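PDB 6L85: phosphate transporter from Thermotoga maritima MSB8, which probably imports inorganic phosphate across the cell membrane by coupling its uptake to sodium ions, as in the human SLC20 carriers. Local coordinates for residues Y81-A86 / A267-V272; L87-F92 / P383-T388; G113-G118 / N125-K130; L159-T164 / D233-V238; S171-P176 / V212-V217. One frame throughout, in Å; residues are numbered along the deposited sequence.

The five contacts form two groups at opposite ends of a largely helical transporter. Interactions 1, 2 and 3 lie with their centres about 14 Å from one another. Interactions 1 and 2 follow each other along helix 76-99, while Gly82 and Ala86 of interaction 1, and Val385 and Ala386 of interaction 2, pack on segment 113-118 of interaction 3. Interactions 4 and 5, also about 14 Å apart between centres, touch through Val238 with Ile175 and Val161 with Ala174. The groups are about 45 to 51 Å apart between centres. Bound sodium comes nearest to interaction 2, about 12 Å from the Ala90 side chain, and to interaction 4, about 11 Å from that of Glu236.

Interaction 1: Y81-A86 / A267-V272; sequences YGALSA and AAVMIV
Val269 presses one methyl, CG2, between Ala83 and Leu84, joining helices 76-99 and 260-275 as a nearly antiparallel helix pair within the Phosphate transporter family fold. CG2 lies 3.8 Å from Ala83 CB and 3.9 Å from Leu84 CD2, so a single branch of the valine meets both neighbours. Its chi1 of 176° sends CG1 anti to the backbone N and turns CG2 toward Ala83 and Leu84. Leu84 reaches in with the end of its chain, crossing the valine at about a right angle, whereas Ala83 offers its methyl directly. Ala268 adds only a looser apolar approach, CB to Ala83 CB at 4.5 Å. With the two short axes 9.0 Å apart and 160° between their directions, the contact is modest in area, entirely apolar and buried.

Helix 2-32 packs alongside: Ala7 touches both Leu84 and Val269, and Ile3 also packs on Leu84. Val269 also touches Met80, one turn before Leu84 on the facing helix 76-99. Away from the valine, Tyr81 and Ser85 turn to helix 368-400, where both meet Tyr393. The same two residues are tied together along their own helix, for Tyr81 O accepts twice from Ser85: its backbone N arrives at one face of the carbonyl plane and OG, 3.1 Å from the oxygen, at the opposite face.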
# COMPACT_ATOMS: atom_id res chain seq x y z
N TYR B 81 13.61 33.46 -2.37
CA TYR B 81 13.95 33.72 -3.78
C TYR B 81 15.05 32.77 -4.30
O TYR B 81 15.04 32.40 -5.47
CB TYR B 81 14.35 35.18 -3.97
CG TYR B 81 13.18 36.14 -3.78
CD1 TYR B 81 11.98 35.92 -4.44
CD2 TYR B 81 13.28 37.24 -2.94
CE1 TYR B 81 10.91 36.77 -4.27
CE2 TYR B 81 12.21 38.10 -2.76
CZ TYR B 81 11.02 37.86 -3.43
OH TYR B 81 9.94 38.70 -3.28
N GLY B 82 15.96 32.33 -3.43
CA GLY B 82 16.97 31.38 -3.86
C GLY B 82 16.38 30.02 -4.19
O GLY B 82 16.79 29.37 -5.16
N ALA B 83 15.44 29.55 -3.36
CA ALA B 83 14.77 28.28 -3.63
C ALA B 83 14.09 28.34 -4.99
O ALA B 83 14.25 27.43 -5.82
CB ALA B 83 13.76 27.97 -2.52
N LEU B 84 13.37 29.43 -5.25
CA LEU B 84 12.76 29.57 -6.57
C LEU B 84 13.80 29.56 -7.69
O LEU B 84 13.60 28.92 -8.73
CB LEU B 84 11.92 30.84 -6.63
CG LEU B 84 10.76 30.92 -5.64
CD1 LEU B 84 9.98 32.18 -5.93
CD2 LEU B 84 9.86 29.69 -5.73
N SER B 85 14.91 30.29 -7.49
CA SER B 85 15.96 30.35 -8.52
C SER B 85 16.52 28.98 -8.83
O SER B 85 16.69 28.62 -9.99
CB SER B 85 17.08 31.30 -8.07
OG SER B 85 16.63 32.64 -8.08
N ALA B 86 16.79 28.19 -7.78
CA ALA B 86 17.28 26.83 -7.95
C ALA B 86 16.27 25.97 -8.72
O ALA B 86 16.66 25.21 -9.62
CB ALA B 86 17.59 26.22 -6.58
N ALA B 267 9.06 23.55 0.09
CA ALA B 267 8.88 23.62 1.54
C ALA B 267 9.61 24.82 2.14
O ALA B 267 9.10 25.46 3.07
CB ALA B 267 9.41 22.34 2.21
N ALA B 268 10.80 25.14 1.64
CA ALA B 268 11.51 26.28 2.18
C ALA B 268 10.72 27.56 1.93
O ALA B 268 10.61 28.42 2.82
CB ALA B 268 12.93 26.37 1.59
N VAL B 269 10.13 27.68 0.74
CA VAL B 269 9.30 28.86 0.46
C VAL B 269 8.07 28.90 1.37
O VAL B 269 7.72 29.95 1.93
CB VAL B 269 8.90 28.89 -1.02
CG1 VAL B 269 7.96 30.05 -1.27
CG2 VAL B 269 10.15 29.00 -1.91
N MET B 270 7.39 27.75 1.53
CA MET B 270 6.23 27.69 2.42
C MET B 270 6.60 28.03 3.86
O MET B 270 5.86 28.72 4.56
CB MET B 270 5.58 26.31 2.35
CG MET B 270 5.02 25.97 0.95
SD MET B 270 4.36 24.30 0.88
CE MET B 270 3.04 24.48 2.10
N ILE B 271 7.73 27.51 4.34
CA ILE B 271 8.13 27.74 5.72
C ILE B 271 8.43 29.22 5.93
O ILE B 271 8.05 29.79 6.95
CB ILE B 271 9.32 26.85 6.10
CG1 ILE B 271 8.89 25.39 6.21
CG2 ILE B 271 9.89 27.26 7.44
CD1 ILE B 271 10.06 24.41 6.18
N VAL B 272 9.08 29.87 4.96
CA VAL B 272 9.36 31.29 5.14
C VAL B 272 8.05 32.10 5.11
O VAL B 272 7.81 32.95 5.98
CB VAL B 272 10.40 31.80 4.13
CG1 VAL B 272 10.57 33.32 4.21
CG2 VAL B 272 11.77 31.16 4.40

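Interaction 2: L87-F92 / P383-T388; sequences LIAASF and PTVAAT
Two long helices, 76-99 and 368-400, of this membrane transporter of the Phosphate transporter family pack here through small residues, with 140° between the directions of the short segments. Ala89 is the point of closest backbone approach, its CA 5.6 Å from Thr388 CA. Its methyl runs up against the methyl branch of the threonine, CB to Thr388 CG2 at 3.7 Å, and also meets Val385 CG1 at 4.0 Å. Val385 lays that CG1 branch over the backbone of Ala90, with CG1 3.8 Å from Ala90 N, so that the valine fits against main chain and alanine methyls alike.

Thr388 is two-sided. With chi1 at -54°, CG2 stands anti to the backbone N and faces Ala89, while OG1 turns back along its own helix and donates to Thr384 O at 2.7 Å. That oxygen also receives Thr388 N, which comes from the opposite face of the carbonyl plane, and OG1 is itself bonded to Trp93 NE1 on the partner helix. With an alanine here, Trp93 NE1 would probably lose its hydroxyl mate and a gap would open beside the Ala89 methyl.

Among the neighbouring helices, 106-121 closes one flank, Ser109 touching both Ala90 and Val385, and Met14 of helix 2-32 packs on Leu87, Ala90 and Ser91.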
# COMPACT_ATOMS: atom_id res chain seq x y z
N LEU B 87 14.98 26.07 -8.37
CA LEU B 87 13.96 25.30 -9.09
C LEU B 87 13.96 25.66 -10.57
O LEU B 87 13.97 24.77 -11.44
CB LEU B 87 12.57 25.52 -8.49
CG LEU B 87 12.16 24.84 -7.17
CD1 LEU B 87 10.85 25.39 -6.64
CD2 LEU B 87 12.07 23.30 -7.27
N ILE B 88 13.94 26.96 -10.88
CA ILE B 88 13.97 27.41 -12.28
C ILE B 88 15.17 26.82 -13.01
O ILE B 88 15.03 26.24 -14.10
CB ILE B 88 14.00 28.95 -12.34
CG1 ILE B 88 12.70 29.56 -11.82
CG2 ILE B 88 14.27 29.42 -13.78
CD1 ILE B 88 12.57 31.06 -12.10
N ALA B 89 16.36 26.94 -12.41
CA ALA B 89 17.59 26.58 -13.11
C ALA B 89 17.68 25.08 -13.33
O ALA B 89 18.04 24.61 -14.43
CB ALA B 89 18.82 27.08 -12.33
N ALA B 90 17.41 24.30 -12.27
CA ALA B 90 17.46 22.86 -12.38
C ALA B 90 16.42 22.35 -13.37
O ALA B 90 16.74 21.53 -14.24
CB ALA B 90 17.26 22.21 -11.00
N SER B 91 15.18 22.84 -13.28
CA SER B 91 14.15 22.43 -14.22
C SER B 91 14.59 22.66 -15.65
O SER B 91 14.40 21.80 -16.52
CB SER B 91 12.86 23.21 -13.97
OG SER B 91 12.30 22.83 -12.73
N PHE B 92 15.15 23.85 -15.91
CA PHE B 92 15.60 24.18 -17.25
C PHE B 92 16.58 23.15 -17.77
O PHE B 92 16.41 22.60 -18.87
CB PHE B 92 16.24 25.58 -17.26
CG PHE B 92 16.74 25.99 -18.60
CD1 PHE B 92 15.85 26.44 -19.56
CD2 PHE B 92 18.07 25.86 -18.93
CE1 PHE B 92 16.28 26.79 -20.82
CE2 PHE B 92 18.52 26.22 -20.20
CZ PHE B 92 17.63 26.69 -21.14
N PRO B 383 28.11 22.55 -11.86
CA PRO B 383 28.47 23.97 -12.10
C PRO B 383 27.54 24.69 -13.06
O PRO B 383 27.26 25.88 -12.86
CB PRO B 383 29.90 23.88 -12.67
CG PRO B 383 30.02 22.47 -13.20
CD PRO B 383 29.20 21.64 -12.25
N THR B 384 27.05 24.02 -14.10
CA THR B 384 26.11 24.67 -15.02
C THR B 384 24.86 25.14 -14.29
O THR B 384 24.40 26.28 -14.47
CB THR B 384 25.73 23.71 -16.15
OG1 THR B 384 26.92 23.23 -16.79
CG2 THR B 384 24.84 24.41 -17.17
N VAL B 385 24.27 24.27 -13.46
CA VAL B 385 23.05 24.67 -12.77
C VAL B 385 23.36 25.69 -11.69
O VAL B 385 22.58 26.63 -11.48
CB VAL B 385 22.32 23.45 -12.18
CG1 VAL B 385 21.09 23.91 -11.45
CG2 VAL B 385 21.92 22.48 -13.30
N ALA B 386 24.49 25.53 -10.99
CA ALA B 386 24.89 26.53 -10.00
C ALA B 386 24.99 27.91 -10.64
O ALA B 386 24.44 28.90 -10.13
CB ALA B 386 26.20 26.13 -9.32
N ALA B 387 25.65 27.99 -11.81
CA ALA B 387 25.82 29.27 -12.49
C ALA B 387 24.49 29.82 -12.98
O ALA B 387 24.24 31.02 -12.89
CB ALA B 387 26.82 29.12 -13.64
N THR B 388 23.63 28.94 -13.52
CA THR B 388 22.32 29.38 -13.99
C THR B 388 21.46 29.89 -12.83
O THR B 388 20.74 30.88 -12.97
CB THR B 388 21.62 28.22 -14.70
OG1 THR B 388 22.48 27.70 -15.73
CG2 THR B 388 20.30 28.66 -15.31

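Interaction 3: G113-G118 / N125-K130; sequences GMMGFG and NGVNWK
Gly118 N is bonded to Met114 O at 2.9 Å, and the carbonyl of the same Gly118 meets the CA of Gly126 across the loop that connects consecutive helices 106-121 and 129-162 in the Phosphate transporter family fold. The second interaction is a CA-H...O contact, Gly126 CA to Gly118 O at 3.6 Å with a nearly straight angle of 163° at the hydrogen. A CB modelled on either glycine would clash with the carbonyl oxygen of the other, consistent with the close approach, 4.5 Å between Gly118 CA and Gly126 CA. Helix 106-121 is thereby brought hard against the chain leading into helix 129-162.

Beside the glycines the contact is apolar. Met115 touches with the middle of its chain, CG lying 3.7 Å from Val127 CG2, before the chain bends at chi3; the two side chains meet at a slant. A bound dodecyl-maltoside also touches Met115, as does Ala386 of helix 368-400.

The loop is also held by backbone bonds of Gly126 with Glu70 and of Asn128 with Ile68, while Asn128 ND2 is bonded to Lys66 O. Asn128 occupies the N-cap position of helix 129-162. At the start of that helix, Trp129 NE1 is bonded to Ile124 O, and one face of the Trp129 ring takes Val127 CG1 over its centre, 3.5 Å above the plane.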
# COMPACT_ATOMS: atom_id res chain seq x y z
N GLY B 113 21.90 24.04 -8.00
CA GLY B 113 21.09 25.25 -7.95
C GLY B 113 21.16 25.95 -6.60
O GLY B 113 21.37 27.17 -6.52
N MET B 114 21.01 25.17 -5.53
CA MET B 114 20.98 25.75 -4.18
C MET B 114 22.36 26.30 -3.81
O MET B 114 22.47 27.37 -3.20
CB MET B 114 20.52 24.69 -3.17
CG MET B 114 19.07 24.18 -3.37
SD MET B 114 17.89 25.47 -2.94
CE MET B 114 18.08 25.41 -1.15
N MET B 115 23.41 25.56 -4.14
CA MET B 115 24.77 26.03 -3.90
C MET B 115 25.03 27.35 -4.62
O MET B 115 25.61 28.28 -4.04
CB MET B 115 25.74 24.95 -4.37
CG MET B 115 26.99 24.83 -3.54
SD MET B 115 28.25 23.95 -4.49
CE MET B 115 28.12 24.81 -6.06
N GLY B 116 24.61 27.44 -5.88
CA GLY B 116 24.81 28.67 -6.63
C GLY B 116 24.12 29.85 -5.98
O GLY B 116 24.73 30.93 -5.82
N PHE B 117 22.86 29.67 -5.59
CA PHE B 117 22.18 30.72 -4.84
C PHE B 117 22.97 31.11 -3.60
O PHE B 117 23.21 32.30 -3.35
CB PHE B 117 20.77 30.29 -4.44
CG PHE B 117 20.34 30.85 -3.11
CD1 PHE B 117 20.11 32.21 -2.97
CD2 PHE B 117 20.24 30.03 -2.00
CE1 PHE B 117 19.75 32.75 -1.75
CE2 PHE B 117 19.87 30.56 -0.77
CZ PHE B 117 19.63 31.93 -0.65
N GLY B 118 23.37 30.12 -2.79
CA GLY B 118 24.06 30.42 -1.54
C GLY B 118 25.35 31.19 -1.76
O GLY B 118 25.70 32.07 -0.97
N ASN B 125 30.61 31.45 2.74
CA ASN B 125 29.91 31.15 3.98
C ASN B 125 28.44 30.82 3.78
O ASN B 125 27.81 30.32 4.71
CB ASN B 125 30.03 32.34 4.95
CG ASN B 125 31.30 32.28 5.79
OD1 ASN B 125 32.02 31.28 5.79
ND2 ASN B 125 31.58 33.36 6.50
N GLY B 126 27.89 31.10 2.60
CA GLY B 126 26.52 30.77 2.27
C GLY B 126 26.25 29.30 2.01
O GLY B 126 25.10 28.92 1.82
N VAL B 127 27.29 28.46 1.99
CA VAL B 127 27.15 27.04 1.73
C VAL B 127 27.47 26.27 3.01
O VAL B 127 28.48 26.54 3.66
CB VAL B 127 28.07 26.60 0.57
CG1 VAL B 127 28.18 25.07 0.53
CG2 VAL B 127 27.53 27.14 -0.75
N ASN B 128 26.60 25.32 3.36
CA ASN B 128 26.78 24.45 4.52
C ASN B 128 27.79 23.35 4.16
O ASN B 128 27.43 22.22 3.83
CB ASN B 128 25.42 23.89 4.94
CG ASN B 128 25.48 22.98 6.16
OD1 ASN B 128 26.55 22.54 6.58
ND2 ASN B 128 24.31 22.68 6.73
N TRP B 129 29.09 23.70 4.26
CA TRP B 129 30.16 22.84 3.75
C TRP B 129 30.25 21.51 4.51
O TRP B 129 30.55 20.48 3.90
CB TRP B 129 31.51 23.57 3.78
CG TRP B 129 31.57 24.74 2.82
CD1 TRP B 129 31.56 26.07 3.15
CD2 TRP B 129 31.63 24.67 1.39
NE1 TRP B 129 31.60 26.84 2.00
CE2 TRP B 129 31.64 26.00 0.91
CE3 TRP B 129 31.66 23.62 0.46
CZ2 TRP B 129 31.69 26.31 -0.45
CZ3 TRP B 129 31.70 23.93 -0.89
CH2 TRP B 129 31.72 25.26 -1.34
N LYS B 130 30.01 21.51 5.82
CA LYS B 130 30.06 20.25 6.57
C LYS B 130 29.12 19.21 5.97
O LYS B 130 29.54 18.09 5.65
CB LYS B 130 29.71 20.51 8.03
CG LYS B 130 29.27 19.29 8.83
CD LYS B 130 30.46 18.55 9.41
CE LYS B 130 30.06 17.72 10.62
NZ LYS B 130 31.27 17.18 11.33

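Interaction 4: L159-T164 / D233-V238; sequences LSVFHT and DAVENV
Phe162 holds CG anti to its carbonyl carbon, at chi1 -67°, and so extends its ring toward Val235 and Glu236, while Val161 and Val235 each carry CG1 anti to the backbone N and reach toward one another tip to tip. The contacts they allow join the C-terminal end of helix 129-162 to the early part of helix 231-258, a helix-helix contact of the Phosphate transporter family fold.

Val235 CG1 is the shared atom. It lies 4.1 Å from Val161 CG1 and 3.9 Å from Phe162 CZ, with the ring lying obliquely to the methyl. Past the valine, Phe162 CZ comes to 3.7 Å from Glu236 OE2, which sits at the ring edge, near its plane. The ring and carboxylate planes are only 16° apart although the side chains cross at about a right angle, an orientation in which the weakly positive rim of the ring probably favours the oxygen. The glutamate gets there through a bend at chi2, and its main polar partner lies elsewhere: OE2 is hydrogen-bonded to Ser321 OG, and OE1 has a weak bond from Asn320 N. These bonds probably help to hold the carboxylate beside the Phe162 edge.

Beside this contact, the other branch of Val161, CG2, packs on Ala174 of helix 167-194. The helix closes with a wider pi-type turn over 159-162, after which His163 leaves helical geometry. Thr164 then folds back, and its OG1, also bonded to Ser170 OG, donates to Val161 O at 2.7 Å.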
# COMPACT_ATOMS: atom_id res chain seq x y z
N LEU B 159 24.58 -19.14 -6.96
CA LEU B 159 24.78 -20.13 -5.90
C LEU B 159 23.47 -20.80 -5.49
O LEU B 159 23.42 -22.03 -5.34
CB LEU B 159 25.41 -19.41 -4.71
CG LEU B 159 25.81 -20.10 -3.41
CD1 LEU B 159 27.02 -19.36 -2.91
CD2 LEU B 159 24.71 -20.03 -2.36
N SER B 160 22.40 -20.03 -5.31
CA SER B 160 21.18 -20.57 -4.72
C SER B 160 20.17 -21.02 -5.76
O SER B 160 19.26 -21.78 -5.41
CB SER B 160 20.53 -19.52 -3.80
OG SER B 160 20.00 -18.44 -4.55
N VAL B 161 20.31 -20.59 -7.01
CA VAL B 161 19.38 -21.05 -8.04
C VAL B 161 20.09 -21.88 -9.11
O VAL B 161 19.83 -23.08 -9.25
CB VAL B 161 18.63 -19.85 -8.68
CG1 VAL B 161 17.63 -20.34 -9.73
CG2 VAL B 161 17.93 -19.06 -7.61
N PHE B 162 21.01 -21.26 -9.86
CA PHE B 162 21.55 -21.93 -11.05
C PHE B 162 22.48 -23.09 -10.68
O PHE B 162 22.35 -24.19 -11.21
CB PHE B 162 22.23 -20.91 -11.97
CG PHE B 162 21.26 -19.92 -12.59
CD1 PHE B 162 20.45 -20.29 -13.66
CD2 PHE B 162 21.14 -18.63 -12.09
CE1 PHE B 162 19.54 -19.38 -14.23
CE2 PHE B 162 20.23 -17.71 -12.64
CZ PHE B 162 19.44 -18.09 -13.71
N HIS B 163 23.39 -22.88 -9.74
CA HIS B 163 24.29 -23.95 -9.35
C HIS B 163 23.67 -24.93 -8.37
O HIS B 163 24.33 -25.32 -7.40
CB HIS B 163 25.57 -23.37 -8.71
CG HIS B 163 26.27 -22.36 -9.56
ND1 HIS B 163 25.96 -22.14 -10.89
CD2 HIS B 163 27.29 -21.51 -9.27
CE1 HIS B 163 26.74 -21.19 -11.37
NE2 HIS B 163 27.55 -20.79 -10.41
N THR B 164 22.45 -25.40 -8.63
CA THR B 164 21.78 -26.36 -7.74
C THR B 164 21.24 -27.52 -8.56
O THR B 164 21.09 -27.42 -9.78
CB THR B 164 20.62 -25.71 -6.93
OG1 THR B 164 19.57 -25.31 -7.82
CG2 THR B 164 21.08 -24.51 -6.12
N ASP B 233 14.89 -21.78 -19.40
CA ASP B 233 13.80 -20.97 -19.95
C ASP B 233 12.73 -20.70 -18.89
O ASP B 233 12.19 -19.59 -18.81
CB ASP B 233 13.22 -21.68 -21.18
CG ASP B 233 12.20 -20.84 -21.90
OD1 ASP B 233 12.36 -19.60 -21.96
OD2 ASP B 233 11.22 -21.43 -22.40
N ALA B 234 12.45 -21.70 -18.05
CA ALA B 234 11.44 -21.55 -17.00
C ALA B 234 11.91 -20.58 -15.92
O ALA B 234 11.13 -19.72 -15.47
CB ALA B 234 11.10 -22.91 -16.39
N VAL B 235 13.17 -20.69 -15.51
CA VAL B 235 13.70 -19.80 -14.48
C VAL B 235 13.73 -18.37 -14.99
O VAL B 235 13.35 -17.43 -14.27
CB VAL B 235 15.08 -20.28 -14.01
CG1 VAL B 235 15.76 -19.21 -13.15
CG2 VAL B 235 14.94 -21.60 -13.25
N GLU B 236 14.17 -18.16 -16.24
CA GLU B 236 14.18 -16.80 -16.76
C GLU B 236 12.78 -16.26 -16.93
O GLU B 236 12.57 -15.06 -16.79
CB GLU B 236 14.95 -16.72 -18.07
CG GLU B 236 16.46 -16.82 -17.83
CD GLU B 236 17.04 -15.60 -17.09
OE1 GLU B 236 16.68 -14.45 -17.45
OE2 GLU B 236 17.87 -15.79 -16.17
N ASN B 237 11.81 -17.13 -17.22
CA ASN B 237 10.43 -16.68 -17.33
C ASN B 237 9.90 -16.19 -15.98
O ASN B 237 9.23 -15.15 -15.89
CB ASN B 237 9.59 -17.83 -17.87
CG ASN B 237 8.18 -17.42 -18.18
OD1 ASN B 237 7.95 -16.55 -19.02
ND2 ASN B 237 7.22 -18.02 -17.48
N VAL B 238 10.25 -16.91 -14.91
CA VAL B 238 9.87 -16.48 -13.57
C VAL B 238 10.55 -15.16 -13.20
O VAL B 238 9.92 -14.25 -12.66
CB VAL B 238 10.17 -17.61 -12.57
CG1 VAL B 238 10.04 -17.12 -11.17
CG2 VAL B 238 9.21 -18.75 -12.79

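Interaction 5: S171-P176 / V212-V217; sequences STVAIP and VTFFVV
Segments 171-176 and 212-217 run roughly antiparallel, 142° apart in direction, and their backbones come nearest at Pro176 and Phe214, 5.0 Å between CA atoms. Pro176 touches two side chains of the other helix. Its CB stands over one face of the Phe214 ring in a CH-pi contact, 3.9 Å from the centroid and 16° off the normal, while its CG meets Val217 CG1 at 3.9 Å. Phe214 has CG anti to the backbone N (chi1 -173°), which swings the ring across toward the proline and on to Val173, whose O is 3.6 Å from Phe214 CE2. Val173 CG1 touches the far end of the ring more loosely, 4.3 Å from Phe214 CZ. A serine in place of Phe214 would probably leave the proline CB without its aromatic cover and open a gap between helix 199-224 and the Val173-Pro176 side of helix 167-194.

Helix 167-194 is kinked here, where neither Val173 N nor Pro176 N bonds to the turn before. Thr172 O accepts instead from His218 ND1 of helix 199-224, a polar tie beside the apolar contact. On another side of helix 199-224, the second subunit approaches: its Phe301 meets Phe215 edge-to-face, and its Met46 packs on Phe215 and Val216. The whole is an antiparallel hairpin of consecutive helices, with a kink containing Pro176 in the first and a dimer-facing side on the second.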
# COMPACT_ATOMS: atom_id res chain seq x y z
N SER B 171 14.35 -21.67 -7.54
CA SER B 171 13.83 -20.35 -7.85
C SER B 171 12.55 -20.10 -7.07
O SER B 171 12.31 -18.99 -6.58
CB SER B 171 13.59 -20.23 -9.36
OG SER B 171 12.46 -21.00 -9.74
N THR B 172 11.76 -21.17 -6.91
CA THR B 172 10.56 -21.17 -6.08
C THR B 172 10.81 -20.67 -4.66
O THR B 172 9.88 -20.18 -4.00
CB THR B 172 10.03 -22.61 -6.10
OG1 THR B 172 8.91 -22.70 -6.98
CG2 THR B 172 9.72 -23.15 -4.73
N VAL B 173 12.05 -20.73 -4.19
CA VAL B 173 12.41 -20.27 -2.86
C VAL B 173 13.18 -18.95 -2.90
O VAL B 173 12.99 -18.11 -2.02
CB VAL B 173 13.23 -21.34 -2.12
CG1 VAL B 173 13.85 -20.78 -0.83
CG2 VAL B 173 12.39 -22.56 -1.83
N ALA B 174 14.03 -18.74 -3.90
CA ALA B 174 14.94 -17.60 -3.87
C ALA B 174 14.27 -16.32 -4.33
O ALA B 174 14.62 -15.23 -3.84
CB ALA B 174 16.17 -17.88 -4.74
N ILE B 175 13.37 -16.40 -5.30
CA ILE B 175 12.70 -15.18 -5.76
C ILE B 175 11.75 -14.68 -4.67
O ILE B 175 11.76 -13.47 -4.36
CB ILE B 175 11.99 -15.45 -7.10
CG1 ILE B 175 13.04 -15.73 -8.17
CG2 ILE B 175 11.01 -14.31 -7.46
CD1 ILE B 175 12.56 -15.56 -9.56
N PRO B 176 10.94 -15.55 -4.04
CA PRO B 176 10.15 -15.08 -2.89
C PRO B 176 11.00 -14.51 -1.78
O PRO B 176 10.60 -13.53 -1.13
CB PRO B 176 9.41 -16.35 -2.43
CG PRO B 176 9.23 -17.11 -3.67
CD PRO B 176 10.53 -16.92 -4.43
N VAL B 212 3.97 -12.98 4.97
CA VAL B 212 2.83 -13.06 4.06
C VAL B 212 3.29 -12.97 2.61
O VAL B 212 2.83 -13.71 1.73
CB VAL B 212 1.81 -11.95 4.38
CG1 VAL B 212 0.63 -12.05 3.41
CG2 VAL B 212 1.36 -12.05 5.83
N THR B 213 4.20 -12.02 2.33
CA THR B 213 4.74 -11.84 0.99
C THR B 213 5.40 -13.11 0.49
O THR B 213 5.16 -13.55 -0.64
CB THR B 213 5.73 -10.67 1.01
OG1 THR B 213 5.05 -9.48 1.47
CG2 THR B 213 6.35 -10.41 -0.38
N PHE B 214 6.24 -13.73 1.33
CA PHE B 214 6.94 -14.94 0.92
C PHE B 214 5.95 -16.03 0.57
O PHE B 214 6.11 -16.72 -0.44
CB PHE B 214 7.89 -15.43 2.03
CG PHE B 214 8.77 -16.60 1.61
CD1 PHE B 214 8.25 -17.90 1.53
CD2 PHE B 214 10.10 -16.41 1.28
CE1 PHE B 214 9.04 -18.97 1.12
CE2 PHE B 214 10.91 -17.48 0.87
CZ PHE B 214 10.38 -18.76 0.79
N PHE B 215 4.90 -16.19 1.39
CA PHE B 215 3.91 -17.23 1.13
C PHE B 215 3.26 -17.02 -0.24
O PHE B 215 3.24 -17.93 -1.10
CB PHE B 215 2.87 -17.22 2.26
CG PHE B 215 1.92 -18.39 2.23
CD1 PHE B 215 0.89 -18.43 1.30
CD2 PHE B 215 2.06 -19.44 3.13
CE1 PHE B 215 0.02 -19.50 1.27
CE2 PHE B 215 1.19 -20.51 3.10
CZ PHE B 215 0.16 -20.54 2.17
N VAL B 216 2.76 -15.81 -0.47
CA VAL B 216 2.00 -15.53 -1.69
C VAL B 216 2.89 -15.64 -2.93
O VAL B 216 2.50 -16.23 -3.94
CB VAL B 216 1.32 -14.15 -1.59
CG1 VAL B 216 0.90 -13.67 -2.97
CG2 VAL B 216 0.11 -14.24 -0.64
N VAL B 217 4.07 -15.02 -2.88
CA VAL B 217 4.98 -15.06 -4.02
C VAL B 217 5.46 -16.49 -4.27
O VAL B 217 5.62 -16.91 -5.41
CB VAL B 217 6.16 -14.10 -3.82
CG1 VAL B 217 7.11 -14.19 -5.03
CG2 VAL B 217 5.66 -12.67 -3.63